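Neuroglobin (Symsagittifera roscoffensis, PDB 4B4Y) binds haem and molecular oxygen in a globin fold and is probably associated with the nervous system. Local coordinates at residues Q14-E19 against E135-A140; A6-E11 against D85-K90. All blocks are in the same frame, centred on the assembly; numbering follows the deposited sequence.

Contact 1 (Q14-E19 against E135-A140); sequences QSLIME and EEKKEA
The ammonium of Lys-137 is held by two acids of the first helix: NZ forms a salt bridge of 3.1 Å with OE2 of Glu-19, whose hydrogen bond is weak, and a second with Asp-20, its stronger polar partner. This is the packing of the A helix on the start of the H helix in the globin fold, and the short axes approach to 9.2 Å at an angle of 96°, nearly perpendicular. A long lysine suits the place because its chain is extended through CE and then bent at the last torsion (chi4 -74°), which turns NZ in among the acids, where the paired charges probably keep it protonated. The side chains of Glu-19 and Lys-137 meet at about a right angle. Beside the salt bridge, Leu-16 packs on the carbon stems of charged residues, its CD1 4.0 Å from CB of Glu-136 and its CB 4.1 Å from CG of Lys-137. Deeper in, the buried Ile-17 also touches Trp-141 and Ala-144 of helix 135-153. Small Ala-140 lets this isoleucine lie close against the helix backbone: CD1 of Ile-17 sits 3.9 Å from C and 4.1 Å from CB of Ala-140.

Contact 2 (A6-E11 against D85-K90); sequences AMQVSE and DLNGVK
In the globin fold the EF corner joins the distal E helix, here 66-83, to the F helix region, and at this corner Asn-87 clasps the segment leading into the A helix. Its amide grips both backbone polar groups of Val-9. OD1 of Asn-87 accepts a hydrogen bond from N of Val-9 at 2.8 Å, in the carbonyl plane on a lone pair, while ND2 donates to O of Val-9 at 2.9 Å, almost straight at 173°. Asparagine suits the place because one flat amide offers an acceptor and a donor side by side, matching the N-H and C=O of a single residue. The amide of Gln-8 stacks on that of Asn-87, the planes 18° apart, with OE1 of Gln-8 3.6 Å from CG of Asn-87. An alanine in place of Asn-87 would probably leave N and O of Val-9 without these partners and the Gln-8 amide without its stack. Val-9, buried, turns CG2 onto CB of Leu-86 at 4.0 Å and also packs on Ile-147 of helix 135-153. A water completes the join, donating one hydrogen bond to O of Met-7 at 3.1 Å and another to O of Leu-86 at 2.9 Å.

How the contacts relate
From the N terminus, segment 6-11 comes first and runs into helix 11-24, capped by Ser-10; 14-19 follows on that helix. Contact 2 then closes a loop of 73 residues, through the E helix to the EF corner at 85-90, and contact 1 closes one of 115 residues at 135-140. Because the segments alternate along the chain, the two closures cross rather than nest. Their centres lie about 13 Å apart, and they touch, for instance where CG1 of Ile-17 lies 4.2 Å from CD1 of Leu-86. Together they fasten the A helix and its leading segment to both the EF corner and the H helix, whose Lys-143 also hydrogen-bonds to the carbonyl oxygens of Ala-6 and Gln-8.

Contact 1 (Q14-E19 against E135-A140)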
ATOM      1  N   GLN A  14      -1.140   4.741  32.371  1.00 36.32           N
ATOM      2  CA  GLN A  14      -0.720   3.394  31.848  1.00 34.29           C
ATOM      3  C   GLN A  14      -1.595   2.332  32.372  1.00 34.27           C
ATOM      4  O   GLN A  14      -2.157   1.483  31.611  1.00 35.75           O
ATOM      5  CB  GLN A  14       0.753   3.135  32.116  1.00 34.81           C
ATOM      6  CG  GLN A  14       1.254   1.827  31.531  1.00 34.42           C
ATOM      7  CD  GLN A  14       1.087   1.773  29.973  1.00 36.47           C
ATOM      8  OE1 GLN A  14       0.145   1.140  29.467  1.00 35.43           O
ATOM      9  NE2 GLN A  14       1.997   2.397  29.249  1.00 27.80           N
ATOM     10  N   SER A  15      -1.834   2.393  33.663  1.00 34.17           N
ATOM     11  CA  SER A  15      -2.603   1.320  34.265  1.00 35.60           C
ATOM     12  C   SER A  15      -4.071   1.367  33.790  1.00 36.32           C
ATOM     13  O   SER A  15      -4.694   0.322  33.523  1.00 37.90           O
ATOM     14  CB  SER A  15      -2.540   1.459  35.845  1.00 35.91           C
ATOM     15  OG  SER A  15      -3.551   0.573  36.393  1.00 39.20           O
ATOM     16  N   LEU A  16      -4.680   2.560  33.772  1.00 36.29           N
ATOM     17  CA  LEU A  16      -6.115   2.694  33.238  1.00 37.08           C
ATOM     18  C   LEU A  16      -6.223   2.157  31.797  1.00 35.80           C
ATOM     19  O   LEU A  16      -7.154   1.437  31.471  1.00 36.65           O
ATOM     20  CB  LEU A  16      -6.616   4.155  33.261  1.00 34.58           C
ATOM     21  CG  LEU A  16      -6.781   4.724  34.660  1.00 36.57           C
ATOM     22  CD1 LEU A  16      -6.925   6.306  34.642  1.00 36.64           C
ATOM     23  CD2 LEU A  16      -7.959   3.965  35.392  1.00 32.98           C
ATOM     24  N   ILE A  17      -5.223   2.462  30.961  1.00 36.50           N
ATOM     25  CA  ILE A  17      -5.179   1.926  29.596  1.00 37.00           C
ATOM     26  C   ILE A  17      -5.106   0.378  29.578  1.00 38.55           C
ATOM     27  O   ILE A  17      -5.870  -0.305  28.843  1.00 38.16           O
ATOM     28  CB  ILE A  17      -3.926   2.410  28.838  1.00 36.82           C
ATOM     29  CG1 ILE A  17      -3.911   3.922  28.679  1.00 38.88           C
ATOM     30  CG2 ILE A  17      -3.884   1.699  27.517  1.00 34.95           C
ATOM     31  CD1 ILE A  17      -4.888   4.400  27.669  1.00 38.75           C
ATOM     32  N   MET A  18      -4.149  -0.181  30.349  1.00 38.93           N
ATOM     33  CA  MET A  18      -4.024  -1.656  30.416  1.00 39.11           C
ATOM     34  C   MET A  18      -5.327  -2.276  30.869  1.00 38.43           C
ATOM     35  O   MET A  18      -5.768  -3.298  30.309  1.00 37.72           O
ATOM     36  CB  MET A  18      -2.869  -2.096  31.334  1.00 40.03           C
ATOM     37  CG  MET A  18      -1.600  -1.843  30.656  1.00 42.83           C
ATOM     38  SD  MET A  18      -1.370  -3.172  29.475  1.00 51.55           S
ATOM     39  CE  MET A  18       0.416  -3.174  29.611  1.00 52.98           C
ATOM     40  N   GLU A  19      -6.012  -1.614  31.790  1.00 36.97           N
ATOM     41  CA  GLU A  19      -7.284  -2.182  32.173  1.00 38.96           C
ATOM     42  C   GLU A  19      -8.294  -2.187  30.963  1.00 39.68           C
ATOM     43  O   GLU A  19      -9.091  -3.132  30.816  1.00 40.67           O
ATOM     44  CB  GLU A  19      -7.800  -1.343  33.300  1.00 40.16           C
ATOM     45  CG  GLU A  19      -9.179  -1.590  33.785  1.00 48.22           C
ATOM     46  CD  GLU A  19      -9.540  -0.497  34.839  1.00 59.68           C
ATOM     47  OE1 GLU A  19      -8.696  -0.156  35.739  1.00 65.33           O
ATOM     48  OE2 GLU A  19     -10.664   0.039  34.796  1.00 65.22           O
ATOM     49  N   GLU A 135     -13.852  10.225  32.942  1.00 32.03           N
ATOM     50  CA  GLU A 135     -13.091  11.329  32.423  1.00 33.96           C
ATOM     51  C   GLU A 135     -11.584  11.069  32.384  1.00 35.32           C
ATOM     52  O   GLU A 135     -10.891  11.475  31.391  1.00 35.90           O
ATOM     53  CB  GLU A 135     -13.351  12.613  33.247  1.00 34.12           C
ATOM     54  CG  GLU A 135     -12.581  13.858  32.687  1.00 40.01           C
ATOM     55  CD  GLU A 135     -12.775  15.195  33.514  1.00 45.16           C
ATOM     56  OE1 GLU A 135     -13.432  15.260  34.585  1.00 45.83           O
ATOM     57  OE2 GLU A 135     -12.229  16.191  33.061  1.00 48.24           O
ATOM     58  N   GLU A 136     -11.057  10.464  33.464  1.00 34.10           N
ATOM     59  CA  GLU A 136      -9.620  10.133  33.556  1.00 34.31           C
ATOM     60  C   GLU A 136      -9.236   9.116  32.508  1.00 31.09           C
ATOM     61  O   GLU A 136      -8.184   9.228  31.961  1.00 29.42           O
ATOM     62  CB  GLU A 136      -9.232   9.524  34.960  1.00 36.28           C
ATOM     63  CG  GLU A 136      -9.287  10.550  36.096  1.00 46.17           C
ATOM     64  CD  GLU A 136     -10.721  10.757  36.765  1.00 57.96           C
ATOM     65  OE1 GLU A 136     -11.754  10.071  36.434  1.00 57.62           O
ATOM     66  OE2 GLU A 136     -10.780  11.667  37.644  1.00 62.56           O
ATOM     67  N   LYS A 137     -10.074   8.120  32.260  1.00 29.96           N
ATOM     68  CA  LYS A 137      -9.763   7.199  31.152  1.00 32.01           C
ATOM     69  C   LYS A 137      -9.767   7.954  29.817  1.00 32.38           C
ATOM     70  O   LYS A 137      -8.837   7.784  28.977  1.00 32.69           O
ATOM     71  CB  LYS A 137     -10.744   6.029  31.057  1.00 31.35           C
ATOM     72  CG  LYS A 137     -10.479   4.890  32.044  1.00 32.42           C
ATOM     73  CD  LYS A 137     -11.474   3.759  31.860  1.00 39.50           C
ATOM     74  CE  LYS A 137     -11.395   2.671  32.994  1.00 36.28           C
ATOM     75  NZ  LYS A 137     -10.145   2.061  32.534  1.00 42.09           N
ATOM     76  N   LYS A 138     -10.760   8.839  29.658  1.00 32.39           N
ATOM     77  CA  LYS A 138     -10.855   9.585  28.388  1.00 32.34           C
ATOM     78  C   LYS A 138      -9.546  10.305  28.141  1.00 31.71           C
ATOM     79  O   LYS A 138      -8.968  10.178  27.054  1.00 31.00           O
ATOM     80  CB  LYS A 138     -12.056  10.566  28.334  1.00 31.11           C
ATOM     81  CG  LYS A 138     -11.962  11.473  27.113  1.00 32.46           C
ATOM     82  CD  LYS A 138     -13.171  12.432  26.940  1.00 33.73           C
ATOM     83  CE  LYS A 138     -13.377  13.318  28.172  1.00 33.36           C
ATOM     84  NZ  LYS A 138     -13.882  14.644  27.856  1.00 34.28           N
ATOM     85  N   GLU A 139      -9.032  11.006  29.160  1.00 31.90           N
ATOM     86  CA  GLU A 139      -7.774  11.758  29.021  1.00 31.78           C
ATOM     87  C   GLU A 139      -6.590  10.804  28.842  1.00 32.27           C
ATOM     88  O   GLU A 139      -5.655  11.129  28.094  1.00 33.94           O
ATOM     89  CB  GLU A 139      -7.441  12.578  30.318  1.00 34.09           C
ATOM     90  CG  GLU A 139      -8.021  13.919  30.522  0.50 37.36           C
ATOM     91  CD  GLU A 139      -7.377  14.631  31.756  0.50 47.40           C
ATOM     92  OE1 GLU A 139      -6.096  14.744  31.850  0.50 45.86           O
ATOM     93  OE2 GLU A 139      -8.180  15.077  32.622  0.50 47.65           O
ATOM     94  N   ALA A 140      -6.583   9.654  29.520  1.00 29.13           N
ATOM     95  CA  ALA A 140      -5.465   8.691  29.305  1.00 29.84           C
ATOM     96  C   ALA A 140      -5.428   8.214  27.805  1.00 29.73           C
ATOM     97  O   ALA A 140      -4.356   8.220  27.137  1.00 28.81           O
ATOM     98  CB  ALA A 140      -5.595   7.444  30.261  1.00 26.99           C
TER

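Contact 2 (A6-E11 against D85-K90)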
ATOM      1  N   ALA A   6       7.208  15.744  28.138  1.00 77.01           N
ATOM      2  CA  ALA A   6       5.857  15.503  28.762  1.00 76.80           C
ATOM      3  C   ALA A   6       4.916  14.686  27.860  1.00 76.12           C
ATOM      4  O   ALA A   6       3.735  14.545  28.192  1.00 76.97           O
ATOM      5  CB  ALA A   6       5.174  16.853  29.218  1.00 77.66           C
ATOM      6  N   MET A   7       5.449  14.217  26.710  1.00 74.12           N
ATOM      7  CA  MET A   7       5.029  13.021  25.916  1.00 70.42           C
ATOM      8  C   MET A   7       5.088  11.690  26.737  1.00 67.74           C
ATOM      9  O   MET A   7       5.494  10.612  26.213  1.00 66.33           O
ATOM     10  CB  MET A   7       6.068  12.889  24.776  1.00 71.74           C
ATOM     11  CG  MET A   7       6.115  11.563  23.944  1.00 72.94           C
ATOM     12  SD  MET A   7       5.516  11.654  22.178  1.00 73.11           S
ATOM     13  CE  MET A   7       4.227  12.960  22.273  1.00 74.68           C
ATOM     14  N   GLN A   8       4.745  11.776  28.022  1.00 62.88           N
ATOM     15  CA  GLN A   8       4.888  10.660  28.942  1.00 60.24           C
ATOM     16  C   GLN A   8       3.575  10.529  29.660  1.00 56.62           C
ATOM     17  O   GLN A   8       2.969  11.529  30.027  1.00 55.52           O
ATOM     18  CB  GLN A   8       5.977  10.954  29.994  1.00 60.97           C
ATOM     19  CG  GLN A   8       7.434  10.930  29.453  1.00 65.90           C
ATOM     20  CD  GLN A   8       8.096   9.531  29.564  1.00 69.79           C
ATOM     21  OE1 GLN A   8       8.271   9.005  30.681  1.00 68.44           O
ATOM     22  NE2 GLN A   8       8.466   8.933  28.407  1.00 69.15           N
ATOM     23  N   VAL A   9       3.131   9.315  29.899  1.00 52.48           N
ATOM     24  CA  VAL A   9       1.918   9.176  30.668  1.00 49.21           C
ATOM     25  C   VAL A   9       2.264   8.822  32.111  1.00 49.39           C
ATOM     26  O   VAL A   9       3.241   8.149  32.359  1.00 49.66           O
ATOM     27  CB  VAL A   9       0.972   8.091  30.092  1.00 48.07           C
ATOM     28  CG1 VAL A   9       0.612   8.432  28.663  1.00 44.93           C
ATOM     29  CG2 VAL A   9       1.568   6.650  30.245  1.00 41.38           C
ATOM     30  N   SER A  10       1.420   9.221  33.042  1.00 48.37           N
ATOM     31  CA  SER A  10       1.576   8.795  34.402  1.00 47.93           C
ATOM     32  C   SER A  10       1.396   7.256  34.484  1.00 48.38           C
ATOM     33  O   SER A  10       0.803   6.620  33.570  1.00 48.94           O
ATOM     34  CB  SER A  10       0.557   9.518  35.296  1.00 46.64           C
ATOM     35  OG  SER A  10      -0.704   8.828  35.249  1.00 48.16           O
ATOM     36  N   GLU A  11       1.858   6.680  35.597  1.00 45.60           N
ATOM     37  CA  GLU A  11       1.741   5.274  35.849  1.00 44.13           C
ATOM     38  C   GLU A  11       0.298   4.951  35.979  1.00 41.88           C
ATOM     39  O   GLU A  11      -0.156   3.903  35.521  1.00 41.60           O
ATOM     40  CB  GLU A  11       2.535   4.947  37.169  1.00 45.52           C
ATOM     41  CG  GLU A  11       2.177   3.696  37.956  0.50 44.31           C
ATOM     42  CD  GLU A  11       3.078   3.501  39.223  0.50 47.28           C
ATOM     43  OE1 GLU A  11       4.225   4.061  39.282  0.50 43.68           O
ATOM     44  OE2 GLU A  11       2.617   2.777  40.147  0.50 44.57           O
ATOM     45  N   ASP A  85       2.992  -0.349  26.312  1.00 40.49           N
ATOM     46  CA  ASP A  85       4.149   0.229  27.004  1.00 39.19           C
ATOM     47  C   ASP A  85       4.371   1.654  26.478  1.00 38.61           C
ATOM     48  O   ASP A  85       5.300   1.920  25.696  1.00 37.01           O
ATOM     49  CB  ASP A  85       5.401  -0.654  26.793  1.00 40.47           C
ATOM     50  CG  ASP A  85       6.709  -0.054  27.434  1.00 43.24           C
ATOM     51  OD1 ASP A  85       6.690   0.926  28.257  1.00 42.60           O
ATOM     52  OD2 ASP A  85       7.790  -0.548  27.041  1.00 46.95           O
ATOM     53  N   LEU A  86       3.535   2.590  26.928  1.00 39.17           N
ATOM     54  CA  LEU A  86       3.488   3.933  26.274  1.00 40.17           C
ATOM     55  C   LEU A  86       4.739   4.712  26.413  1.00 40.71           C
ATOM     56  O   LEU A  86       5.164   5.377  25.446  1.00 41.25           O
ATOM     57  CB  LEU A  86       2.307   4.788  26.731  1.00 38.14           C
ATOM     58  CG  LEU A  86       1.023   4.295  26.037  1.00 38.53           C
ATOM     59  CD1 LEU A  86      -0.241   4.597  26.839  1.00 32.04           C
ATOM     60  CD2 LEU A  86       0.891   4.755  24.549  1.00 31.23           C
ATOM     61  N   ASN A  87       5.335   4.650  27.605  1.00 43.43           N
ATOM     62  CA  ASN A  87       6.574   5.405  27.882  1.00 47.39           C
ATOM     63  C   ASN A  87       7.858   4.846  27.233  1.00 49.01           C
ATOM     64  O   ASN A  87       8.819   5.589  26.991  1.00 49.62           O
ATOM     65  CB  ASN A  87       6.746   5.619  29.399  1.00 48.43           C
ATOM     66  CG  ASN A  87       5.707   6.625  29.958  1.00 48.89           C
ATOM     67  OD1 ASN A  87       5.159   7.447  29.202  1.00 46.34           O
ATOM     68  ND2 ASN A  87       5.412   6.533  31.262  1.00 48.35           N
ATOM     69  N   GLY A  88       7.832   3.567  26.894  1.00 51.35           N
ATOM     70  CA  GLY A  88       8.983   2.874  26.334  1.00 56.12           C
ATOM     71  C   GLY A  88       8.845   2.679  24.831  1.00 59.74           C
ATOM     72  O   GLY A  88       9.512   1.798  24.215  1.00 59.61           O
ATOM     73  N   VAL A  89       7.987   3.529  24.252  1.00 62.29           N
ATOM     74  CA  VAL A  89       7.596   3.450  22.850  1.00 64.74           C
ATOM     75  C   VAL A  89       8.823   3.544  21.891  1.00 66.91           C
ATOM     76  O   VAL A  89       8.848   2.867  20.834  1.00 66.59           O
ATOM     77  CB  VAL A  89       6.428   4.489  22.538  1.00 64.59           C
ATOM     78  CG1 VAL A  89       6.962   5.799  22.149  1.00 63.83           C
ATOM     79  CG2 VAL A  89       5.506   3.982  21.507  1.00 63.69           C
ATOM     80  N   LYS A  90       9.840   4.332  22.267  1.00 69.11           N
ATOM     81  CA  LYS A  90      11.087   4.414  21.458  1.00 71.69           C
ATOM     82  C   LYS A  90      11.788   3.076  21.111  1.00 72.85           C
ATOM     83  O   LYS A  90      12.582   3.054  20.188  1.00 73.61           O
ATOM     84  CB  LYS A  90      12.086   5.439  22.022  0.50 71.43           C
ATOM     85  CG  LYS A  90      11.849   6.856  21.510  0.50 73.50           C
ATOM     86  CD  LYS A  90      10.694   7.555  22.245  0.50 76.08           C
ATOM     87  CE  LYS A  90      10.623   9.041  21.886  0.50 77.41           C
ATOM     88  NZ  LYS A  90      10.085   9.872  23.018  0.50 77.86           N
TER
HETATM   89  O   HOH W   1       6.430   7.916  24.953  1.00 48.16           O